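Local coordinates for 14 kDa fatty acid-binding protein (Schistosoma mansoni, PDB 1VYG) that binds long-chain fatty acids such as arachidonic and oleic acid inside a beta-barrel and may take part in their transport, at residues T105-E110 with T118-G123. Sequence-based numbering, arbitrary orientation.
With ACD (arachidonic acid), chain B.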
loop_
_atom_site.group_PDB
_atom_site.type_symbol
_atom_site.label_atom_id
_atom_site.label_comp_id
_atom_site.label_asym_id
_atom_site.label_seq_id
_atom_site.Cartn_x
_atom_site.Cartn_y
_atom_site.Cartn_z
ATOM N N THR A 105 5.808 9.311 0.571
ATOM C CA THR A 105 4.958 8.409 1.363
ATOM C C THR A 105 5.675 7.092 1.651
ATOM O O THR A 105 6.097 6.420 0.745
ATOM C CB THR A 105 3.635 8.104 0.629
ATOM O OG1 THR A 105 2.982 9.313 0.234
ATOM C CG2 THR A 105 2.612 7.432 1.561
ATOM N N VAL A 106 5.809 6.746 2.923
ATOM C CA VAL A 106 6.330 5.456 3.345
ATOM C C VAL A 106 5.182 4.574 3.809
ATOM O O VAL A 106 4.376 4.977 4.660
ATOM C CB VAL A 106 7.285 5.610 4.530
ATOM C CG1 VAL A 106 7.813 4.215 4.980
ATOM C CG2 VAL A 106 8.430 6.546 4.159
ATOM N N ILE A 107 5.119 3.361 3.282
ATOM C CA ILE A 107 4.004 2.481 3.544
ATOM C C ILE A 107 4.559 1.185 4.081
ATOM O O ILE A 107 5.045 0.335 3.325
ATOM C CB ILE A 107 3.197 2.243 2.259
ATOM C CG1 ILE A 107 2.617 3.551 1.741
ATOM C CG2 ILE A 107 2.072 1.290 2.490
ATOM C CD1 ILE A 107 2.726 3.692 0.257
ATOM N N VAL A 108 4.500 1.048 5.395
ATOM C CA VAL A 108 4.884 -0.176 6.059
ATOM C C VAL A 108 3.639 -1.050 6.003
ATOM O O VAL A 108 2.556 -0.594 6.372
ATOM C CB VAL A 108 5.396 0.107 7.511
ATOM C CG1 VAL A 108 5.927 -1.147 8.192
ATOM C CG2 VAL A 108 6.520 1.174 7.495
ATOM N N ARG A 109 3.790 -2.247 5.428
ATOM C CA ARG A 109 2.832 -3.340 5.505
ATOM C C ARG A 109 3.462 -4.453 6.312
ATOM O O ARG A 109 4.572 -4.856 6.042
ATOM C CB ARG A 109 2.499 -3.894 4.123
ATOM C CG ARG A 109 1.936 -2.859 3.154
ATOM C CD ARG A 109 1.450 -3.444 1.849
ATOM N NE ARG A 109 0.657 -2.457 1.143
ATOM C CZ ARG A 109 1.171 -1.432 0.458
ATOM N NH1 ARG A 109 2.479 -1.275 0.307
ATOM N NH2 ARG A 109 0.361 -0.563 -0.109
ATOM N N GLU A 110 2.729 -4.968 7.284
ATOM C CA GLU A 110 3.250 -5.940 8.222
ATOM C C GLU A 110 2.192 -7.007 8.472
ATOM O O GLU A 110 1.112 -6.698 8.921
ATOM C CB GLU A 110 3.591 -5.244 9.535
ATOM C CG GLU A 110 4.420 -6.097 10.469
ATOM C CD GLU A 110 4.654 -5.449 11.819
ATOM O OE1 GLU A 110 4.340 -4.233 11.958
ATOM O OE2 GLU A 110 5.132 -6.174 12.734
ATOM N N THR A 118 -1.165 -1.829 7.590
ATOM C CA THR A 118 -0.537 -0.933 6.646
ATOM C C THR A 118 -0.430 0.401 7.337
ATOM O O THR A 118 -1.426 1.036 7.585
ATOM C CB THR A 118 -1.386 -0.798 5.392
ATOM O OG1 THR A 118 -1.356 -2.030 4.660
ATOM C CG2 THR A 118 -0.791 0.235 4.435
ATOM N N THR A 119 0.787 0.796 7.687
ATOM C CA THR A 119 1.044 2.102 8.241
ATOM C C THR A 119 1.438 3.005 7.094
ATOM O O THR A 119 2.282 2.645 6.318
ATOM C CB THR A 119 2.168 2.004 9.260
ATOM O OG1 THR A 119 1.886 0.946 10.189
ATOM C CG2 THR A 119 2.240 3.245 10.089
ATOM N N VAL A 120 0.804 4.168 6.974
ATOM C CA VAL A 120 1.158 5.107 5.917
ATOM C C VAL A 120 1.596 6.450 6.514
ATOM O O VAL A 120 0.883 7.054 7.284
ATOM C CB VAL A 120 0.022 5.293 4.905
ATOM C CG1 VAL A 120 0.536 6.019 3.690
ATOM C CG2 VAL A 120 -0.548 3.939 4.494
ATOM N N THR A 121 2.786 6.901 6.137
ATOM C CA THR A 121 3.406 8.057 6.759
ATOM C C THR A 121 3.857 9.061 5.698
ATOM O O THR A 121 4.619 8.730 4.795
ATOM C CB THR A 121 4.597 7.610 7.631
ATOM O OG1 THR A 121 4.223 6.460 8.399
ATOM C CG2 THR A 121 4.918 8.653 8.694
ATOM N N VAL A 122 3.327 10.272 5.791
ATOM C CA VAL A 122 3.822 11.385 5.018
ATOM C C VAL A 122 4.329 12.426 6.000
ATOM O O VAL A 122 3.552 13.117 6.656
ATOM C CB VAL A 122 2.734 11.984 4.118
ATOM C CG1 VAL A 122 3.347 13.072 3.201
ATOM C CG2 VAL A 122 2.066 10.881 3.297
ATOM N N GLY A 123 5.646 12.510 6.107
ATOM C CA GLY A 123 6.287 13.356 7.084
ATOM C C GLY A 123 5.919 12.914 8.479
ATOM O O GLY A 123 6.201 11.784 8.880
HETATM C C1 ACD B . -2.874 0.471 1.383
HETATM C C2 ACD B . -2.100 1.742 1.602
HETATM C C3 ACD B . -2.040 2.499 0.278
HETATM C C4 ACD B . -2.083 4.005 0.549
HETATM C C5 ACD B . -0.750 4.664 0.215
HETATM C C6 ACD B . -0.722 5.997 0.058
HETATM C C7 ACD B . -1.975 6.833 0.224
HETATM C C8 ACD B . -1.981 7.737 -0.950
HETATM C C9 ACD B . -3.020 8.010 -1.735
HETATM C C10 ACD B . -4.409 7.468 -1.609
HETATM C C11 ACD B . -5.242 8.473 -2.359
HETATM C C12 ACD B . -6.543 8.345 -2.547
HETATM C C13 ACD B . -7.294 7.160 -2.036
HETATM C C14 ACD B . -8.062 6.533 -3.189
HETATM C C15 ACD B . -8.492 5.267 -3.158
HETATM C C16 ACD B . -8.291 4.354 -1.957
HETATM C C17 ACD B . -7.399 3.176 -2.310
HETATM C C18 ACD B . -7.995 2.376 -3.464
HETATM C C19 ACD B . -7.033 2.429 -4.643
HETATM C C20 ACD B . -7.570 1.713 -5.884
HETATM O O1 ACD B . -2.467 -0.427 0.640
HETATM O O2 ACD B . -4.036 0.365 2.014
HETATM O O HOH W 1 4.767 3.900 7.560
HETATM O O HOH W 2 2.458 -1.332 9.319
HETATM O O HOH W 3 -2.176 -2.521 1.914
#
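This antiparallel hairpin, strands 104-112 and 115-122, forms part of the cavity-lining wall of the fatty-acid-binding beta-barrel, and in it R109 and T118 sit side by side next to the carboxyl group of arachidonic acid. The ladder rests on two hydrogen-bonded pairs. V106 and T121 exchange bonds through both backbone groups, the V106 N to T121 O bond being the straighter at 167°; V108 and T119 do the same, with V108 N 2.9 Å from T119 O. Between these pairs, I107 faces V120 across a non-hydrogen-bonded position.

T105, I107, R109, T118, V120 and V122 turn to the ligand side. There I107 CG1 packs on V120 CG1, while I107 CG2, the other branch, lies against T118 CG2 (3.6 Å) and also over one face of the R109 guanidinium, 3.2 Å from its plane and offset toward the rim. I107 CD1 reaches the lipid at C5 (3.6 Å), and T118 CG2 meets C2 next to the carboxyl group. V106, V108, T119 and T121 are on the other face, partly exposed, where one water links V106 O to T121 OG1.

The R109 chain runs extended from CG to NE (chi2 -173°, chi3 166°), carrying its guanidinium to the acid with O1 at the edge, in plane. NH2 donates to O1, NH1 is held by Q96, and R129 and Y131 also bind the ligand. A water adds a second, indirect link: it accepts from R109 NE, donates to O1 of the arachidonic acid, and is hydrogen-bonded to T118 OG1 at 2.9 Å.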